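PDB 6WT6: metazoan TIR-STING fusion from Crassostrea gigas, which joins a TIR domain to a STING-type ligand-binding domain in one chain, and so probably belongs to the STING family of innate immune proteins. Local coordinates for residues A[201-206]-A[210-215]; A[264-267]-A[271-274]. One frame throughout, in Å; residues are numbered along the deposited sequence.

Contact 1: A[201-206]-A[210-215]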
loop_
_atom_site.group_PDB
_atom_site.type_symbol
_atom_site.label_atom_id
_atom_site.label_comp_id
_atom_site.label_asym_id
_atom_site.label_seq_id
_atom_site.Cartn_x
_atom_site.Cartn_y
_atom_site.Cartn_z
ATOM N N GLN A 201 -24.064 20.978 14.067
ATOM C CA GLN A 201 -23.965 22.273 14.729
ATOM C C GLN A 201 -23.841 23.396 13.708
ATOM O O GLN A 201 -24.493 24.438 13.836
ATOM C CB GLN A 201 -22.783 22.294 15.695
ATOM C CG GLN A 201 -22.542 23.660 16.315
ATOM C CD GLN A 201 -21.380 23.665 17.287
ATOM O OE1 GLN A 201 -21.350 22.891 18.246
ATOM N NE2 GLN A 201 -20.412 24.545 17.048
ATOM N N TRP A 202 -23.005 23.201 12.684
ATOM C CA TRP A 202 -22.894 24.199 11.624
ATOM C C TRP A 202 -24.215 24.336 10.878
ATOM O O TRP A 202 -24.677 25.449 10.603
ATOM C CB TRP A 202 -21.766 23.823 10.660
ATOM C CG TRP A 202 -21.401 24.924 9.696
ATOM C CD1 TRP A 202 -20.357 25.800 9.810
ATOM C CD2 TRP A 202 -22.084 25.274 8.483
ATOM N NE1 TRP A 202 -20.347 26.666 8.744
ATOM C CE2 TRP A 202 -21.395 26.364 7.915
ATOM C CE3 TRP A 202 -23.207 24.767 7.821
ATOM C CZ2 TRP A 202 -21.793 26.957 6.715
ATOM C CZ3 TRP A 202 -23.601 25.358 6.628
ATOM C CH2 TRP A 202 -22.896 26.442 6.091
ATOM N N ARG A 203 -24.837 23.204 10.546
ATOM C CA ARG A 203 -26.113 23.223 9.841
ATOM C C ARG A 203 -27.179 23.954 10.645
ATOM O O ARG A 203 -27.997 24.694 10.084
ATOM C CB ARG A 203 -26.552 21.791 9.549
ATOM C CG ARG A 203 -27.897 21.672 8.878
ATOM C CD ARG A 203 -28.189 20.223 8.563
ATOM N NE ARG A 203 -28.403 19.435 9.773
ATOM C CZ ARG A 203 -28.589 18.120 9.779
ATOM N NH1 ARG A 203 -28.576 17.442 8.639
ATOM N NH2 ARG A 203 -28.793 17.482 10.922
ATOM N N ARG A 204 -27.175 23.763 11.965
ATOM C CA ARG A 204 -28.208 24.350 12.811
ATOM C C ARG A 204 -28.132 25.872 12.805
ATOM O O ARG A 204 -29.149 26.556 12.647
ATOM C CB ARG A 204 -28.071 23.803 14.231
ATOM C CG ARG A 204 -29.127 24.271 15.204
ATOM C CD ARG A 204 -28.921 23.620 16.564
ATOM N NE ARG A 204 -29.959 24.006 17.514
ATOM C CZ ARG A 204 -31.145 23.413 17.603
ATOM N NH1 ARG A 204 -31.447 22.402 16.798
ATOM N NH2 ARG A 204 -32.033 23.832 18.495
ATOM N N VAL A 205 -26.928 26.422 12.960
ATOM C CA VAL A 205 -26.768 27.856 13.173
ATOM C C VAL A 205 -26.580 28.586 11.851
ATOM O O VAL A 205 -26.274 29.783 11.833
ATOM C CB VAL A 205 -25.596 28.141 14.130
ATOM C CG1 VAL A 205 -25.816 27.423 15.452
ATOM C CG2 VAL A 205 -24.276 27.730 13.496
ATOM N N ASN A 206 -26.765 27.881 10.737
ATOM C CA ASN A 206 -26.680 28.492 9.416
ATOM C C ASN A 206 -27.951 28.300 8.601
ATOM O O ASN A 206 -27.958 28.615 7.404
ATOM C CB ASN A 206 -25.474 27.945 8.646
ATOM C CG ASN A 206 -24.168 28.586 9.078
ATOM O OD1 ASN A 206 -23.623 29.438 8.376
ATOM N ND2 ASN A 206 -23.662 28.183 10.238
ATOM N N GLY A 210 -32.529 20.544 6.675
ATOM C CA GLY A 210 -33.188 19.926 5.546
ATOM C C GLY A 210 -32.494 20.119 4.218
ATOM O O GLY A 210 -32.895 19.489 3.231
ATOM N N ARG A 211 -31.464 20.965 4.157
ATOM C CA ARG A 211 -30.734 21.237 2.927
ATOM C C ARG A 211 -29.259 20.874 3.051
ATOM O O ARG A 211 -28.425 21.415 2.317
ATOM C CB ARG A 211 -30.890 22.707 2.532
ATOM C CG ARG A 211 -32.331 23.138 2.291
ATOM C CD ARG A 211 -32.904 22.498 1.033
ATOM N NE ARG A 211 -34.308 22.846 0.820
ATOM C CZ ARG A 211 -35.332 22.048 1.114
ATOM N NH1 ARG A 211 -35.115 20.847 1.632
ATOM N NH2 ARG A 211 -36.575 22.449 0.885
ATOM N N MET A 212 -28.920 19.965 3.964
ATOM C CA MET A 212 -27.527 19.604 4.201
ATOM C C MET A 212 -27.462 18.248 4.888
ATOM O O MET A 212 -28.144 18.023 5.891
ATOM C CB MET A 212 -26.823 20.662 5.052
ATOM C CG MET A 212 -25.366 20.349 5.338
ATOM S SD MET A 212 -24.587 21.640 6.318
ATOM C CE MET A 212 -22.858 21.227 6.101
ATOM N N SER A 213 -26.640 17.356 4.344
ATOM C CA SER A 213 -26.396 16.060 4.950
ATOM C C SER A 213 -25.371 16.182 6.075
ATOM O O SER A 213 -24.568 17.116 6.128
ATOM C CB SER A 213 -25.905 15.061 3.900
ATOM O OG SER A 213 -25.332 13.913 4.510
ATOM N N GLU A 214 -25.412 15.211 6.986
ATOM C CA GLU A 214 -24.432 15.136 8.061
ATOM C C GLU A 214 -23.065 14.662 7.587
ATOM O O GLU A 214 -22.068 14.922 8.268
ATOM C CB GLU A 214 -24.908 14.185 9.161
ATOM C CG GLU A 214 -26.243 14.522 9.785
ATOM C CD GLU A 214 -26.645 13.494 10.825
ATOM O OE1 GLU A 214 -25.960 12.454 10.921
ATOM O OE2 GLU A 214 -27.639 13.720 11.545
ATOM N N LYS A 215 -22.995 13.974 6.451
ATOM C CA LYS A 215 -21.788 13.253 6.084
ATOM C C LYS A 215 -20.773 14.164 5.396
ATOM O O LYS A 215 -21.097 15.234 4.874
ATOM C CB LYS A 215 -22.120 12.073 5.169
ATOM C CG LYS A 215 -23.007 11.004 5.799
ATOM C CD LYS A 215 -23.155 9.811 4.863
ATOM C CE LYS A 215 -24.051 8.735 5.455
ATOM N NZ LYS A 215 -25.442 9.224 5.697
#
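Met212 lies against Trp202 and Arg203 where the long helix 176-204 of the STING-type domain ends and the chain turns back into the first strand of that domain's mixed sheet, a helix-loop-strand connection. The thioether crosses the indole at about a right angle. Its SD sits 3.7 Å from Trp202 CE3 and 4.8 Å from the centroid of the six-membered ring, in an oblique Met-aromatic contact. With CG anti to the backbone N (chi1 180°) and the rest of the chain extended, the sulfur is carried across to the helix, where it also touches Arg203 CB. Over the centre of the indole lies the amide nitrogen of Asn206; ND2 is held there by a hydrogen bond of 2.9 Å to the carbonyl O of Trp202, which ties the residues just past the helix back to its last turn. Ile262 of strand 260-266 touches both Trp202 and Met212.

Arg203 runs obliquely over Met212, its CD 3.8 Å from Met212 CB. A bend at chi3 (68°) turns the guanidinium toward the strand, near Glu214, with the carboxylate plane inclined 54° to that of the guanidinium; Arg203 NH2 and Glu214 OE2 form a long salt bridge at 4.0 Å, and OE2 has a second, weak partner in Arg200. Ser213 OG accepts from Lys215 N in an ST turn where the chain turns a corner, and also bonds to Glu357. The one hydrogen bond between the two segments runs from Arg203 NH1 to Met212 O, 2.8 Å long, with the oxygen lying almost exactly in the guanidinium plane.

Contact 2: A[264-267]-A[271-274]; sequences SVTD and EDYF
One face of the Phe274 ring receives the hydroxyl of Ser264, whose OG stands 3.8 Å above the plane and offset toward the rim, with CE2 the closest ring atom. The Tyr273 ring is met at its edge instead: Asp267 OD2 lies near the ring plane, 3.7 Å from Tyr273 CE1, and the carboxylate is turned 68° from the ring. That same oxygen forms a salt bridge with Lys351 of helix 341-356, a helix that also packs on Tyr273 and Val265. These two residues share the sheet face toward the helix, and Val265 CG1 lies 4.0 Å from Tyr273 CB.

On the other face, with Ser264 and Phe274, Thr266 and Asp272 run side by side. Thr266 OG1 donates to Asp272 OD1 over 2.9 Å, reaching it on the anti side and 33° out of the carboxylate plane. Thr266 chi1 of -56° sets the hydroxyl beside its own backbone N and puts the methyl CG2 anti to that nitrogen.

The backbones are joined by a reciprocal pair of hydrogen bonds between Val265 and Tyr273, the one from Tyr273 N to Val265 O being 2.7 Å long. Ser264 with Phe274 and Thr266 with Asp272 are the flanking non-hydrogen-bonded pairs. Glu271, whose carboxylate leads outside the hairpin to a salt bridge with Arg211, accepts at its backbone O from Asp267 N, and its own N makes a weak, strongly bent bond to Asp267 OD1. The bonds between the two segments join the loop end of an antiparallel beta hairpin, built from neighbouring strands of the mixed sheet in the STING-type domain.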
loop_
_atom_site.group_PDB
_atom_site.type_symbol
_atom_site.label_atom_id
_atom_site.label_comp_id
_atom_site.label_asym_id
_atom_site.label_seq_id
_atom_site.Cartn_x
_atom_site.Cartn_y
_atom_site.Cartn_z
ATOM N N SER A 264 -21.772 25.223 -1.264
ATOM C CA SER A 264 -23.182 25.291 -1.607
ATOM C C SER A 264 -23.370 24.896 -3.064
ATOM O O SER A 264 -22.475 25.073 -3.897
ATOM C CB SER A 264 -23.745 26.697 -1.378
ATOM O OG SER A 264 -25.160 26.691 -1.393
ATOM N N VAL A 265 -24.551 24.370 -3.370
ATOM C CA VAL A 265 -24.874 23.935 -4.722
ATOM C C VAL A 265 -26.376 24.099 -4.925
ATOM O O VAL A 265 -27.170 23.843 -4.013
ATOM C CB VAL A 265 -24.393 22.486 -4.959
ATOM C CG1 VAL A 265 -24.997 21.535 -3.941
ATOM C CG2 VAL A 265 -24.717 22.038 -6.345
ATOM N N THR A 266 -26.764 24.554 -6.115
ATOM C CA THR A 266 -28.148 24.899 -6.427
ATOM C C THR A 266 -28.754 23.839 -7.337
ATOM O O THR A 266 -28.159 23.477 -8.358
ATOM C CB THR A 266 -28.225 26.271 -7.102
ATOM O OG1 THR A 266 -27.602 27.258 -6.268
ATOM C CG2 THR A 266 -29.665 26.665 -7.337
ATOM N N ASP A 267 -29.937 23.346 -6.970
ATOM C CA ASP A 267 -30.620 22.334 -7.765
ATOM C C ASP A 267 -31.503 23.033 -8.802
ATOM O O ASP A 267 -31.330 24.225 -9.072
ATOM C CB ASP A 267 -31.391 21.378 -6.846
ATOM C CG ASP A 267 -32.579 22.039 -6.167
ATOM O OD1 ASP A 267 -32.594 23.281 -6.045
ATOM O OD2 ASP A 267 -33.500 21.305 -5.747
ATOM N N GLU A 271 -33.157 25.843 -4.999
ATOM C CA GLU A 271 -32.847 25.508 -3.614
ATOM C C GLU A 271 -31.355 25.260 -3.448
ATOM O O GLU A 271 -30.767 24.437 -4.155
ATOM C CB GLU A 271 -33.630 24.273 -3.179
ATOM C CG GLU A 271 -35.124 24.455 -3.223
ATOM C CD GLU A 271 -35.633 25.317 -2.091
ATOM O OE1 GLU A 271 -35.123 25.185 -0.955
ATOM O OE2 GLU A 271 -36.543 26.131 -2.342
ATOM N N ASP A 272 -30.743 25.970 -2.505
ATOM C CA ASP A 272 -29.336 25.764 -2.188
ATOM C C ASP A 272 -29.194 24.571 -1.258
ATOM O O ASP A 272 -29.932 24.447 -0.272
ATOM C CB ASP A 272 -28.724 27.009 -1.539
ATOM C CG ASP A 272 -28.676 28.193 -2.484
ATOM O OD1 ASP A 272 -28.840 27.980 -3.697
ATOM O OD2 ASP A 272 -28.528 29.342 -2.003
ATOM N N TYR A 273 -28.241 23.697 -1.575
ATOM C CA TYR A 273 -27.902 22.552 -0.745
ATOM C C TYR A 273 -26.451 22.678 -0.312
ATOM O O TYR A 273 -25.582 23.004 -1.129
ATOM C CB TYR A 273 -28.136 21.243 -1.501
ATOM C CG TYR A 273 -29.587 20.829 -1.536
ATOM C CD1 TYR A 273 -30.455 21.341 -2.493
ATOM C CD2 TYR A 273 -30.098 19.940 -0.597
ATOM C CE1 TYR A 273 -31.791 20.968 -2.524
ATOM C CE2 TYR A 273 -31.430 19.561 -0.617
ATOM C CZ TYR A 273 -32.272 20.078 -1.584
ATOM O OH TYR A 273 -33.598 19.704 -1.608
ATOM N N PHE A 274 -26.199 22.431 0.969
ATOM C CA PHE A 274 -24.887 22.605 1.567
ATOM C C PHE A 274 -24.243 21.254 1.853
ATOM O O PHE A 274 -24.923 20.269 2.158
ATOM C CB PHE A 274 -24.978 23.413 2.867
ATOM C CG PHE A 274 -25.400 24.844 2.673
ATOM C CD1 PHE A 274 -26.742 25.177 2.583
ATOM C CD2 PHE A 274 -24.457 25.858 2.604
ATOM C CE1 PHE A 274 -27.139 26.494 2.415
ATOM C CE2 PHE A 274 -24.848 27.181 2.438
ATOM C CZ PHE A 274 -26.192 27.496 2.342
#

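From the N terminus, the chain passes through the TIR domain and along helix 176-204 before contact 1 closes the short loop leading into strand 212-221. Strand 238-243 follows, and contact 2 then closes the hairpin between strands 260-266 and 272-279. The two loops are in series, neither nested nor crossing, with centres about 12 Å apart. They meet because strands 212-221 and 272-279 are parallel neighbours in one sheet: Arg211 O lies 2.8 Å from Phe274 N, a probable hydrogen bond, and Met212 CG packs 3.2 Å from Phe274 O. The end of the long helix is thereby tied to the hairpin through the start of strand 212-221.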